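Local coordinates for VC0179-like protein (Escherichia coli, PDB 4XJ6) that probably joins GTP and ATP into cyclic GMP-AMP as a bacterial homologue of cyclic GMP-AMP synthase, working with magnesium ions, at residues Asn7-Asn12 and Asp317-Met322; Ser64-Leu69 and Glu80-Leu85; Thr72-Leu77 and Val156-Lys161; Glu380-Ala385 and Thr398-Ile403. All blocks are in the same frame, centred on the assembly; numbering follows the deposited sequence.

How the contacts relate
Contact 1 joins helix 6-10, near the N terminus, to the start of helix 318-335 and so closes a loop of 304 residues. Contacts 2 and 3 nest inside that loop, on the opposite side of the chain's centre from contacts 1 and 4. They cross each other: contact 2 pairs helix 62-69 with helix 79-90, and contact 3 carries the linker between those helices onto helix 149-166 of the nucleotidyltransferase domain. Contact 4 follows in series, folding the loop after helix 382-393 back onto the start of that helix. It touches contact 1 where Asn7, Tyr8 and His11 pack on Leu402, near both chain ends, where strands 3-4 and 404-405 pair.

Contact 1: Asn7-Asn12 and Asp317-Met322; sequences NYYSHN and DLTGTM
The ring of Tyr9 lies over the first turn of helix 318-335, with Leu318 O, Thr319 CA and Met322 CG reaching it obliquely. One face carries Tyr8 CD2 of its own helix, displaced toward the rim; at the edge, in the ring plane, sits a water. That water lies 2.8 Å from Tyr9 OH and donates to the carbonyl O of Thr319, a bond of 3.2 Å between water O and Thr319 O, bridging the two segments. Tyr9 CE2 comes to 3.9 Å from Thr319 CA. Farther out, Met322 folds back at chi2 and chi3; its CG stands 3.8 Å from Tyr9 CZ, and its CB also touches the hydroxyl.

Helix 6-10 is thus set against the N-terminal end of a helix in the C-terminal domain, which gathers the start of the chain into that lobe. Asp317 is the N-cap of helix 318-335: its OD1 accepts a weak but nearly straight bond from Gly320 N, 3.2 Å long. Phe281 of helix 274-289 stacks with Tyr9 and also touches Met322, so a third helix joins the packing.

At the base of the tyrosine, the side chains of Leu318 and Tyr9 pass alongside one another, pointing opposite ways. Leu318 CG is anti to the carbonyl carbon (chi1 -65°) and CD1 anti to CA (chi2 175°); CD1 is 3.9 Å from both Tyr9 CB and Ser10 CB. Ser10 OG is bonded to Asn6 O. Thr319 OG1 is hydrogen-bonded to Asp4 OD1 and Phe5 N, while Thr319 N pairs with Asn6 OD1.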
loop_
_atom_site.group_PDB
_atom_site.type_symbol
_atom_site.label_atom_id
_atom_site.label_comp_id
_atom_site.label_asym_id
_atom_site.label_seq_id
_atom_site.Cartn_x
_atom_site.Cartn_y
_atom_site.Cartn_z
ATOM N N ASN A 7 -10.473 -16.322 21.899
ATOM C CA ASN A 7 -10.826 -17.262 20.840
ATOM C C ASN A 7 -11.598 -16.586 19.710
ATOM O O ASN A 7 -11.499 -16.998 18.555
ATOM C CB ASN A 7 -11.632 -18.435 21.404
ATOM C CG ASN A 7 -10.746 -19.575 21.874
ATOM O OD1 ASN A 7 -10.356 -20.439 21.088
ATOM N ND2 ASN A 7 -10.419 -19.579 23.160
ATOM N N TYR A 8 -12.366 -15.554 20.048
ATOM C CA TYR A 8 -13.018 -14.723 19.043
ATOM C C TYR A 8 -11.962 -14.171 18.098
ATOM O O TYR A 8 -12.143 -14.152 16.882
ATOM C CB TYR A 8 -13.802 -13.586 19.706
ATOM C CG TYR A 8 -14.245 -12.483 18.762
ATOM C CD1 TYR A 8 -15.490 -12.524 18.148
ATOM C CD2 TYR A 8 -13.421 -11.394 18.496
ATOM C CE1 TYR A 8 -15.900 -11.518 17.290
ATOM C CE2 TYR A 8 -13.821 -10.386 17.636
ATOM C CZ TYR A 8 -15.064 -10.454 17.037
ATOM O OH TYR A 8 -15.472 -9.454 16.183
ATOM N N TYR A 9 -10.846 -13.741 18.676
ATOM C CA TYR A 9 -9.769 -13.115 17.920
ATOM C C TYR A 9 -8.913 -14.108 17.130
ATOM O O TYR A 9 -8.612 -13.878 15.956
ATOM C CB TYR A 9 -8.860 -12.312 18.860
ATOM C CG TYR A 9 -9.436 -10.989 19.321
ATOM C CD1 TYR A 9 -9.774 -9.999 18.406
ATOM C CD2 TYR A 9 -9.608 -10.716 20.672
ATOM C CE1 TYR A 9 -10.288 -8.788 18.822
ATOM C CE2 TYR A 9 -10.123 -9.505 21.100
ATOM C CZ TYR A 9 -10.460 -8.544 20.169
ATOM O OH TYR A 9 -10.971 -7.333 20.574
ATOM N N SER A 10 -8.525 -15.208 17.768
ATOM C CA SER A 10 -7.419 -16.018 17.262
ATOM C C SER A 10 -7.725 -17.479 16.932
ATOM O O SER A 10 -6.820 -18.212 16.534
ATOM C CB SER A 10 -6.276 -15.986 18.274
ATOM O OG SER A 10 -6.682 -16.591 19.487
ATOM N N HIS A 11 -8.971 -17.915 17.098
ATOM C CA HIS A 11 -9.296 -19.316 16.834
ATOM C C HIS A 11 -9.134 -19.636 15.351
ATOM O O HIS A 11 -9.494 -18.831 14.495
ATOM C CB HIS A 11 -10.719 -19.644 17.288
ATOM C CG HIS A 11 -10.983 -21.111 17.431
ATOM N ND1 HIS A 11 -11.802 -21.809 16.570
ATOM C CD2 HIS A 11 -10.532 -22.013 18.334
ATOM C CE1 HIS A 11 -11.845 -23.078 16.937
ATOM N NE2 HIS A 11 -11.083 -23.229 18.004
ATOM N N ASN A 12 -8.579 -20.806 15.051
ATOM C CA ASN A 12 -8.360 -21.198 13.666
ATOM C C ASN A 12 -9.668 -21.359 12.895
ATOM O O ASN A 12 -10.694 -21.735 13.463
ATOM C CB ASN A 12 -7.542 -22.493 13.604
ATOM C CG ASN A 12 -8.070 -23.568 14.536
ATOM O OD1 ASN A 12 -9.180 -23.467 15.060
ATOM N ND2 ASN A 12 -7.273 -24.608 14.746
ATOM N N ASP A 317 -2.638 -12.313 25.754
ATOM C CA ASP A 317 -3.980 -11.832 26.066
ATOM C C ASP A 317 -4.410 -10.765 25.063
ATOM O O ASP A 317 -4.202 -9.573 25.285
ATOM C CB ASP A 317 -4.039 -11.282 27.496
ATOM C CG ASP A 317 -5.425 -10.784 27.876
ATOM O OD1 ASP A 317 -6.409 -11.203 27.232
ATOM O OD2 ASP A 317 -5.534 -9.976 28.823
ATOM N N LEU A 318 -5.013 -11.205 23.962
ATOM C CA LEU A 318 -5.438 -10.299 22.899
ATOM C C LEU A 318 -6.629 -9.445 23.314
ATOM O O LEU A 318 -6.803 -8.333 22.818
ATOM C CB LEU A 318 -5.782 -11.088 21.632
ATOM C CG LEU A 318 -4.604 -11.817 20.982
ATOM C CD1 LEU A 318 -5.063 -12.660 19.806
ATOM C CD2 LEU A 318 -3.552 -10.816 20.544
ATOM N N THR A 319 -7.448 -9.973 24.218
ATOM C CA THR A 319 -8.610 -9.239 24.712
ATOM C C THR A 319 -8.172 -8.002 25.485
ATOM O O THR A 319 -8.603 -6.889 25.189
ATOM C CB THR A 319 -9.500 -10.108 25.623
ATOM O OG1 THR A 319 -9.950 -11.261 24.901
ATOM C CG2 THR A 319 -10.707 -9.314 26.104
ATOM N N GLY A 320 -7.311 -8.206 26.476
ATOM C CA GLY A 320 -6.781 -7.107 27.260
ATOM C C GLY A 320 -5.925 -6.168 26.431
ATOM O O GLY A 320 -6.016 -4.949 26.574
ATOM N N THR A 321 -5.094 -6.735 25.562
ATOM C CA THR A 321 -4.205 -5.942 24.716
ATOM C C THR A 321 -4.970 -5.017 23.768
ATOM O O THR A 321 -4.613 -3.848 23.613
ATOM C CB THR A 321 -3.270 -6.847 23.893
ATOM O OG1 THR A 321 -2.397 -7.557 24.780
ATOM C CG2 THR A 321 -2.438 -6.026 22.919
ATOM N N MET A 322 -6.020 -5.540 23.141
ATOM C CA MET A 322 -6.848 -4.737 22.244
ATOM C C MET A 322 -7.572 -3.635 23.010
ATOM O O MET A 322 -7.775 -2.537 22.492
ATOM C CB MET A 322 -7.862 -5.612 21.504
ATOM C CG MET A 322 -7.265 -6.443 20.375
ATOM S SD MET A 322 -6.447 -5.436 19.119
ATOM C CE MET A 322 -7.831 -4.498 18.486
HETATM O O HOH W 1 -11.239 -6.860 23.290
#

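Contact 2: Ser64-Leu69 and Glu80-Leu85; sequences SVRLKL and EERADL
Arg66 reaches from helix 62-69 across Arg82 and Ala83 of helix 79-90. These are two consecutive helices packed at a steep angle, their short segments running 9.3 Å apart at closest approach with 123° between their directions.

Toward helix 79-90 the contacts of this arginine are mainly van der Waals. CG lies anti to the backbone N (chi1 -164°), and the chain stays extended from CG to NE, which carries the flat head to the opposite helix. NE rests 3.7 Å from Ala83 CB, with that methyl at the guanidinium edge and in its plane. Over one face, offset toward the rim, Arg82 CB stands 4.0 Å from Arg66 NH2.

Apolar packing continues deeper in: Leu69 CD1 is 4.2 Å from Leu85 CG and 4.0 Å from the carbonyl carbon of Leu85. The pair packs on helix 24-57 through Leu69, which touches Val51, and on helix 149-166 through Leu85.

Charge makes up the third group. Arg66 NH2 and Arg82 NE lie 4.1 Å apart, and the guanidinium planes are turned 74° apart. Glu70 OE2 forms salt bridges to both Arg66 NH1 and Arg82 NE, and Arg66 NH2 has a weak hydrogen bond to Pro79 O. One carboxylate shared by two arginines would be expected to offset their mutual repulsion, consistent with their close approach at the partly exposed side of the helix pair.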
loop_
_atom_site.group_PDB
_atom_site.type_symbol
_atom_site.label_atom_id
_atom_site.label_comp_id
_atom_site.label_asym_id
_atom_site.label_seq_id
_atom_site.Cartn_x
_atom_site.Cartn_y
_atom_site.Cartn_z
ATOM N N SER A 64 8.798 9.374 -36.840
ATOM C CA SER A 64 9.140 7.958 -36.926
ATOM C C SER A 64 9.100 7.306 -35.545
ATOM O O SER A 64 8.743 6.135 -35.411
ATOM C CB SER A 64 10.519 7.772 -37.563
ATOM O OG SER A 64 10.490 8.080 -38.948
ATOM N N VAL A 65 9.458 8.079 -34.523
ATOM C CA VAL A 65 9.403 7.612 -33.141
ATOM C C VAL A 65 7.961 7.366 -32.701
ATOM O O VAL A 65 7.647 6.317 -32.138
ATOM C CB VAL A 65 10.061 8.617 -32.174
ATOM C CG1 VAL A 65 9.779 8.237 -30.726
ATOM C CG2 VAL A 65 11.557 8.693 -32.428
ATOM N N ARG A 66 7.093 8.338 -32.966
ATOM C CA ARG A 66 5.692 8.249 -32.567
ATOM C C ARG A 66 4.991 7.083 -33.256
ATOM O O ARG A 66 4.181 6.384 -32.643
ATOM C CB ARG A 66 4.959 9.552 -32.884
ATOM C CG ARG A 66 3.622 9.697 -32.169
ATOM C CD ARG A 66 2.853 10.921 -32.655
ATOM N NE ARG A 66 1.833 11.333 -31.692
ATOM C CZ ARG A 66 0.571 10.915 -31.701
ATOM N NH1 ARG A 66 0.156 10.064 -32.626
ATOM N NH2 ARG A 66 -0.278 11.351 -30.780
ATOM N N LEU A 67 5.308 6.881 -34.531
ATOM C CA LEU A 67 4.692 5.825 -35.324
ATOM C C LEU A 67 5.143 4.444 -34.857
ATOM O O LEU A 67 4.374 3.485 -34.909
ATOM C CB LEU A 67 5.015 6.016 -36.807
ATOM C CG LEU A 67 4.451 7.283 -37.457
ATOM C CD1 LEU A 67 4.931 7.414 -38.894
ATOM C CD2 LEU A 67 2.932 7.289 -37.388
ATOM N N LYS A 68 6.390 4.346 -34.408
ATOM C CA LYS A 68 6.897 3.105 -33.831
ATOM C C LYS A 68 6.209 2.799 -32.506
ATOM O O LYS A 68 5.831 1.657 -32.237
ATOM C CB LYS A 68 8.410 3.180 -33.625
ATOM C CG LYS A 68 9.223 2.911 -34.876
ATOM C CD LYS A 68 10.713 3.006 -34.592
ATOM C CE LYS A 68 11.537 2.654 -35.820
ATOM N NZ LYS A 68 11.418 1.214 -36.177
ATOM N N LEU A 69 6.055 3.829 -31.680
ATOM C CA LEU A 69 5.412 3.688 -30.378
ATOM C C LEU A 69 3.943 3.296 -30.525
ATOM O O LEU A 69 3.382 2.618 -29.663
ATOM C CB LEU A 69 5.538 4.985 -29.576
ATOM C CG LEU A 69 6.924 5.314 -29.020
ATOM C CD1 LEU A 69 6.891 6.623 -28.244
ATOM C CD2 LEU A 69 7.449 4.175 -28.146
ATOM N N GLU A 80 -2.099 12.938 -26.695
ATOM C CA GLU A 80 -1.097 13.838 -26.135
ATOM C C GLU A 80 -0.012 13.052 -25.410
ATOM O O GLU A 80 1.168 13.390 -25.489
ATOM C CB GLU A 80 -1.749 14.843 -25.183
ATOM C CG GLU A 80 -0.894 16.067 -24.877
ATOM C CD GLU A 80 0.241 15.776 -23.913
ATOM O OE1 GLU A 80 -0.006 15.111 -22.884
ATOM O OE2 GLU A 80 1.380 16.204 -24.194
ATOM N N GLU A 81 -0.423 12.001 -24.709
ATOM C CA GLU A 81 0.504 11.164 -23.956
ATOM C C GLU A 81 1.422 10.370 -24.880
ATOM O O GLU A 81 2.580 10.128 -24.548
ATOM C CB GLU A 81 -0.265 10.219 -23.027
ATOM C CG GLU A 81 -0.953 10.933 -21.873
ATOM C CD GLU A 81 -1.813 10.009 -21.033
ATOM O OE1 GLU A 81 -2.327 9.012 -21.582
ATOM O OE2 GLU A 81 -1.976 10.280 -19.823
ATOM N N ARG A 82 0.901 9.968 -26.035
ATOM C CA ARG A 82 1.708 9.265 -27.026
ATOM C C ARG A 82 2.722 10.212 -27.652
ATOM O O ARG A 82 3.877 9.846 -27.878
ATOM C CB ARG A 82 0.826 8.649 -28.110
ATOM C CG ARG A 82 -0.161 7.630 -27.591
ATOM C CD ARG A 82 -0.725 6.779 -28.722
ATOM N NE ARG A 82 -1.459 7.572 -29.704
ATOM C CZ ARG A 82 -2.767 7.802 -29.650
ATOM N NH1 ARG A 82 -3.484 7.309 -28.651
ATOM N NH2 ARG A 82 -3.357 8.528 -30.590
ATOM N N ALA A 83 2.278 11.434 -27.928
ATOM C CA ALA A 83 3.150 12.471 -28.464
ATOM C C ALA A 83 4.210 12.862 -27.439
ATOM O O ALA A 83 5.369 13.086 -27.786
ATOM C CB ALA A 83 2.339 13.691 -28.877
ATOM N N ASP A 84 3.803 12.934 -26.176
ATOM C CA ASP A 84 4.701 13.328 -25.097
ATOM C C ASP A 84 5.803 12.294 -24.895
ATOM O O ASP A 84 6.983 12.641 -24.809
ATOM C CB ASP A 84 3.921 13.529 -23.799
ATOM C CG ASP A 84 4.729 14.250 -22.741
ATOM O OD1 ASP A 84 5.779 14.839 -23.083
ATOM O OD2 ASP A 84 4.306 14.242 -21.566
ATOM N N LEU A 85 5.411 11.024 -24.824
ATOM C CA LEU A 85 6.364 9.931 -24.663
ATOM C C LEU A 85 7.292 9.842 -25.867
ATOM O O LEU A 85 8.468 9.505 -25.733
ATOM C CB LEU A 85 5.633 8.602 -24.460
ATOM C CG LEU A 85 6.534 7.404 -24.155
ATOM C CD1 LEU A 85 7.399 7.679 -22.928
ATOM C CD2 LEU A 85 5.705 6.140 -23.967
#

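Contact 3: Thr72-Leu77 and Val156-Lys161; sequences TNVRYL and VDTSLK
Thr158 of helix 149-166 faces the 3-10 turn 73-76, with Val74 CA and Thr158 CA 5.6 Å apart and Tyr76 CA 6.1 Å from Lys161 CA. The turn belongs to the linker between helices 62-69 and 79-90 and opens with an ST turn, Thr72 OG1 accepting from Val74 N at 3.2 Å. It packs on a helix of the nucleotidyltransferase domain.

The two branches of Thr158 work on different neighbours. Its CG2, anti to the backbone N, approaches the turn most closely at the backbone, 3.4 Å from Asn73 O, and stands 3.7 Å from Asn73 CB. OG1 is hydrogen-bonded to Leu154 O one turn earlier in its helix; Leu77 crosses Thr158 at about a right angle, and its CD1 comes to 3.3 Å from Thr158 OG1. Asn73 ND2 turns to Glu47 OE1 of helix 24-57, linking the turn to a third element. Tyr76 CB lies against the carbonyl O of Lys161.

The other methyl of Leu77, CD2, meets Asp157 CB at 4.1 Å, and Lys161 CD stands 3.9 Å from the same methyl, Leu77 CD2.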
loop_
_atom_site.group_PDB
_atom_site.type_symbol
_atom_site.label_atom_id
_atom_site.label_comp_id
_atom_site.label_asym_id
_atom_site.label_seq_id
_atom_site.Cartn_x
_atom_site.Cartn_y
_atom_site.Cartn_z
ATOM N N THR A 72 3.282 -0.308 -30.439
ATOM C CA THR A 72 3.497 -0.946 -29.148
ATOM C C THR A 72 2.310 -0.715 -28.214
ATOM O O THR A 72 1.248 -0.269 -28.644
ATOM C CB THR A 72 4.778 -0.425 -28.472
ATOM O OG1 THR A 72 4.572 0.921 -28.029
ATOM C CG2 THR A 72 5.945 -0.456 -29.443
ATOM N N ASN A 73 2.502 -1.012 -26.930
ATOM C CA ASN A 73 1.454 -0.814 -25.931
ATOM C C ASN A 73 1.145 0.660 -25.691
ATOM O O ASN A 73 0.128 0.996 -25.085
ATOM C CB ASN A 73 1.842 -1.477 -24.605
ATOM C CG ASN A 73 1.686 -2.983 -24.635
ATOM O OD1 ASN A 73 0.579 -3.504 -24.512
ATOM N ND2 ASN A 73 2.800 -3.691 -24.783
ATOM N N VAL A 74 2.033 1.530 -26.166
ATOM C CA VAL A 74 1.860 2.977 -26.058
ATOM C C VAL A 74 0.607 3.423 -26.818
ATOM O O VAL A 74 0.082 4.512 -26.590
ATOM C CB VAL A 74 3.119 3.721 -26.583
ATOM C CG1 VAL A 74 2.992 5.237 -26.441
ATOM C CG2 VAL A 74 4.352 3.240 -25.843
ATOM N N ARG A 75 0.132 2.558 -27.712
ATOM C CA ARG A 75 -1.155 2.726 -28.389
ATOM C C ARG A 75 -2.280 3.184 -27.461
ATOM O O ARG A 75 -3.138 3.971 -27.855
ATOM C CB ARG A 75 -1.580 1.407 -29.050
ATOM C CG ARG A 75 -0.998 1.155 -30.427
ATOM C CD ARG A 75 -1.414 -0.212 -30.970
ATOM N NE ARG A 75 -0.799 -1.311 -30.229
ATOM C CZ ARG A 75 -1.475 -2.220 -29.535
ATOM N NH1 ARG A 75 -2.799 -2.173 -29.490
ATOM N NH2 ARG A 75 -0.825 -3.182 -28.892
ATOM N N TYR A 76 -2.264 2.682 -26.228
ATOM C CA TYR A 76 -3.398 2.819 -25.317
ATOM C C TYR A 76 -3.369 4.099 -24.481
ATOM O O TYR A 76 -4.315 4.383 -23.742
ATOM C CB TYR A 76 -3.470 1.591 -24.403
ATOM C CG TYR A 76 -3.665 0.302 -25.172
ATOM C CD1 TYR A 76 -4.860 0.045 -25.831
ATOM C CD2 TYR A 76 -2.654 -0.647 -25.252
ATOM C CE1 TYR A 76 -5.049 -1.126 -26.541
ATOM C CE2 TYR A 76 -2.832 -1.823 -25.962
ATOM C CZ TYR A 76 -4.030 -2.056 -26.603
ATOM O OH TYR A 76 -4.205 -3.223 -27.307
ATOM N N LEU A 77 -2.291 4.868 -24.592
ATOM C CA LEU A 77 -2.262 6.202 -24.006
ATOM C C LEU A 77 -3.110 7.138 -24.863
ATOM O O LEU A 77 -3.395 6.835 -26.021
ATOM C CB LEU A 77 -0.829 6.728 -23.901
ATOM C CG LEU A 77 0.199 5.983 -23.047
ATOM C CD1 LEU A 77 1.567 6.625 -23.211
ATOM C CD2 LEU A 77 -0.211 5.978 -21.587
ATOM N N VAL A 156 4.629 3.375 -16.907
ATOM C CA VAL A 156 3.781 2.686 -15.947
ATOM C C VAL A 156 2.327 2.806 -16.382
ATOM O O VAL A 156 1.581 1.823 -16.372
ATOM C CB VAL A 156 3.953 3.252 -14.526
ATOM C CG1 VAL A 156 2.876 2.709 -13.606
ATOM C CG2 VAL A 156 5.336 2.923 -13.988
ATOM N N ASP A 157 1.938 4.017 -16.770
ATOM C CA ASP A 157 0.588 4.273 -17.257
ATOM C C ASP A 157 0.289 3.422 -18.482
ATOM O O ASP A 157 -0.797 2.861 -18.606
ATOM C CB ASP A 157 0.404 5.754 -17.588
ATOM C CG ASP A 157 0.332 6.624 -16.351
ATOM O OD1 ASP A 157 0.313 6.070 -15.235
ATOM O OD2 ASP A 157 0.279 7.864 -16.501
ATOM N N THR A 158 1.265 3.322 -19.378
ATOM C CA THR A 158 1.139 2.492 -20.570
ATOM C C THR A 158 0.806 1.048 -20.212
ATOM O O THR A 158 -0.083 0.439 -20.806
ATOM C CB THR A 158 2.430 2.515 -21.409
ATOM O OG1 THR A 158 2.651 3.838 -21.911
ATOM C CG2 THR A 158 2.324 1.560 -22.581
ATOM N N SER A 159 1.519 0.512 -19.228
ATOM C CA SER A 159 1.316 -0.865 -18.792
ATOM C C SER A 159 -0.094 -1.104 -18.259
ATOM O O SER A 159 -0.771 -2.042 -18.678
ATOM C CB SER A 159 2.340 -1.234 -17.723
ATOM O OG SER A 159 2.152 -2.562 -17.282
ATOM N N LEU A 160 -0.530 -0.253 -17.338
ATOM C CA LEU A 160 -1.818 -0.437 -16.677
ATOM C C LEU A 160 -2.994 -0.111 -17.597
ATOM O O LEU A 160 -4.034 -0.765 -17.534
ATOM C CB LEU A 160 -1.881 0.417 -15.411
ATOM C CG LEU A 160 -0.754 0.153 -14.411
ATOM C CD1 LEU A 160 -0.907 1.033 -13.178
ATOM C CD2 LEU A 160 -0.693 -1.324 -14.026
ATOM N N LYS A 161 -2.827 0.896 -18.450
ATOM C CA LYS A 161 -3.875 1.269 -19.396
ATOM C C LYS A 161 -4.020 0.226 -20.499
ATOM O O LYS A 161 -5.103 0.054 -21.062
ATOM C CB LYS A 161 -3.591 2.640 -20.005
ATOM C CG LYS A 161 -3.902 3.800 -19.074
ATOM C CD LYS A 161 -3.510 5.132 -19.691
ATOM C CE LYS A 161 -4.655 6.128 -19.610
ATOM N NZ LYS A 161 -4.198 7.483 -19.197
#

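Contact 4: Glu380-Ala385 and Thr398-Ile403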
loop_
_atom_site.group_PDB
_atom_site.type_symbol
_atom_site.label_atom_id
_atom_site.label_comp_id
_atom_site.label_asym_id
_atom_site.label_seq_id
_atom_site.Cartn_x
_atom_site.Cartn_y
_atom_site.Cartn_z
ATOM N N GLU A 380 -24.745 -9.231 28.691
ATOM C CA GLU A 380 -25.353 -10.238 29.551
ATOM C C GLU A 380 -25.383 -11.615 28.890
ATOM O O GLU A 380 -25.192 -12.631 29.557
ATOM C CB GLU A 380 -26.767 -9.810 29.947
ATOM C CG GLU A 380 -27.034 -9.876 31.441
ATOM C CD GLU A 380 -28.029 -8.825 31.893
ATOM O OE1 GLU A 380 -29.241 -9.014 31.663
ATOM O OE2 GLU A 380 -27.595 -7.804 32.469
ATOM N N SER A 381 -25.623 -11.645 27.583
ATOM C CA SER A 381 -25.665 -12.910 26.857
ATOM C C SER A 381 -24.480 -13.043 25.908
ATOM O O SER A 381 -23.828 -12.058 25.565
ATOM C CB SER A 381 -26.975 -13.049 26.078
ATOM O OG SER A 381 -26.812 -12.655 24.728
ATOM N N ARG A 382 -24.221 -14.274 25.485
ATOM C CA ARG A 382 -23.090 -14.586 24.620
ATOM C C ARG A 382 -23.306 -14.099 23.189
ATOM O O ARG A 382 -22.375 -13.609 22.546
ATOM C CB ARG A 382 -22.832 -16.092 24.636
ATOM C CG ARG A 382 -21.739 -16.563 23.705
ATOM C CD ARG A 382 -20.936 -17.688 24.341
ATOM N NE ARG A 382 -21.729 -18.485 25.273
ATOM C CZ ARG A 382 -21.277 -19.567 25.901
ATOM N NH1 ARG A 382 -20.035 -19.991 25.694
ATOM N NH2 ARG A 382 -22.067 -20.232 26.735
ATOM N N GLU A 383 -24.532 -14.230 22.693
ATOM C CA GLU A 383 -24.844 -13.770 21.345
ATOM C C GLU A 383 -24.841 -12.246 21.304
ATOM O O GLU A 383 -24.561 -11.644 20.269
ATOM C CB GLU A 383 -26.196 -14.317 20.871
ATOM C CG GLU A 383 -27.411 -13.631 21.475
ATOM C CD GLU A 383 -28.680 -13.921 20.700
ATOM O OE1 GLU A 383 -28.638 -14.780 19.795
ATOM O OE2 GLU A 383 -29.717 -13.285 20.988
ATOM N N GLU A 384 -25.143 -11.633 22.444
ATOM C CA GLU A 384 -25.157 -10.183 22.555
ATOM C C GLU A 384 -23.736 -9.638 22.513
ATOM O O GLU A 384 -23.485 -8.569 21.953
ATOM C CB GLU A 384 -25.857 -9.751 23.842
ATOM C CG GLU A 384 -25.831 -8.257 24.083
ATOM C CD GLU A 384 -26.382 -7.871 25.439
ATOM O OE1 GLU A 384 -27.135 -8.672 26.034
ATOM O OE2 GLU A 384 -26.055 -6.762 25.910
ATOM N N ALA A 385 -22.810 -10.383 23.107
ATOM C CA ALA A 385 -21.405 -10.001 23.122
ATOM C C ALA A 385 -20.833 -9.996 21.711
ATOM O O ALA A 385 -20.077 -9.099 21.339
ATOM C CB ALA A 385 -20.610 -10.943 24.018
ATOM N N THR A 398 -18.841 -15.211 13.266
ATOM C CA THR A 398 -20.267 -15.420 13.465
ATOM C C THR A 398 -20.526 -16.472 14.534
ATOM O O THR A 398 -21.664 -16.677 14.959
ATOM C CB THR A 398 -20.950 -15.842 12.155
ATOM O OG1 THR A 398 -20.276 -16.984 11.613
ATOM C CG2 THR A 398 -20.905 -14.709 11.142
ATOM N N ASN A 399 -19.457 -17.130 14.967
ATOM C CA ASN A 399 -19.556 -18.185 15.967
ATOM C C ASN A 399 -19.477 -17.636 17.392
ATOM O O ASN A 399 -18.389 -17.404 17.924
ATOM C CB ASN A 399 -18.460 -19.226 15.735
ATOM C CG ASN A 399 -18.657 -20.477 16.571
ATOM O OD1 ASN A 399 -19.651 -20.612 17.284
ATOM N ND2 ASN A 399 -17.711 -21.406 16.479
ATOM N N ALA A 400 -20.642 -17.446 18.006
ATOM C CA ALA A 400 -20.726 -16.914 19.362
ATOM C C ALA A 400 -20.106 -17.866 20.379
ATOM O O ALA A 400 -19.694 -17.446 21.458
ATOM C CB ALA A 400 -22.175 -16.619 19.724
ATOM N N LEU A 401 -20.025 -19.146 20.024
ATOM C CA LEU A 401 -19.478 -20.162 20.923
ATOM C C LEU A 401 -17.982 -19.988 21.171
ATOM O O LEU A 401 -17.411 -20.650 22.037
ATOM C CB LEU A 401 -19.744 -21.564 20.369
ATOM C CG LEU A 401 -21.208 -22.002 20.317
ATOM C CD1 LEU A 401 -21.320 -23.464 19.907
ATOM C CD2 LEU A 401 -21.897 -21.756 21.654
ATOM N N LEU A 402 -17.353 -19.104 20.406
ATOM C CA LEU A 402 -15.944 -18.789 20.601
ATOM C C LEU A 402 -15.763 -17.907 21.833
ATOM O O LEU A 402 -14.703 -17.909 22.460
ATOM C CB LEU A 402 -15.373 -18.091 19.370
ATOM C CG LEU A 402 -15.339 -18.895 18.073
ATOM C CD1 LEU A 402 -14.846 -18.026 16.926
ATOM C CD2 LEU A 402 -14.460 -20.127 18.235
ATOM N N ILE A 403 -16.806 -17.152 22.166
ATOM C CA ILE A 403 -16.787 -16.272 23.326
ATOM C C ILE A 403 -16.914 -17.078 24.609
ATOM O O ILE A 403 -17.877 -17.816 24.791
ATOM C CB ILE A 403 -17.917 -15.236 23.251
ATOM C CG1 ILE A 403 -17.783 -14.397 21.976
ATOM C CG2 ILE A 403 -17.911 -14.342 24.478
ATOM C CD1 ILE A 403 -18.925 -13.440 21.761
#
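Arg382, in the first turn of helix 382-393, lays its aliphatic chain against the 3-10 turn 400-402 and Ile403. From CB the chain leaves with CG anti to the backbone N (chi1 176°), and CG passes Ala400 CB at 4.0 Å while the carbonyl O of Ala400 lies closer. The next two torsions, chi2 placing CD and chi3 placing NE, both depart from staggered values. CD meets two carbonyl oxygens, Ala400 O and Ile403 O, each 3.1 Å away. NE and CZ pass Ile403 O at longer range, and at the tip NH1 donates to it, with Arg382 NH1 3.2 Å from Ile403 O. The donor lies nearly along the C=O axis (169° at the oxygen), although the oxygen is tilted 23° out of the guanidinium plane. Carbon and nitrogen of one side chain therefore share a single carbonyl group.

Ile403 CD1 touches Ala385 CB at 3.8 Å and also approaches the carbonyl O of Arg382. Glu383 CA faces the methyl of Ala400.

Each backbone has its own cap or turn. Ser381 is the N-cap of helix 382-393, its OG accepting from Glu384 N at 3.0 Å. Asn399 OD1 accepts from Leu401 N in an Asx turn, the donor standing above the carbonyl plane.

The contact folds the chain after helix 382-393 back across the start of that helix, immediately before strand 404-405. That strand pairs antiparallel with strand 3-4, whose Trp3 touches both Ala385 and Ile403, while Leu386 of the helix packs against Ala400 and Ile403.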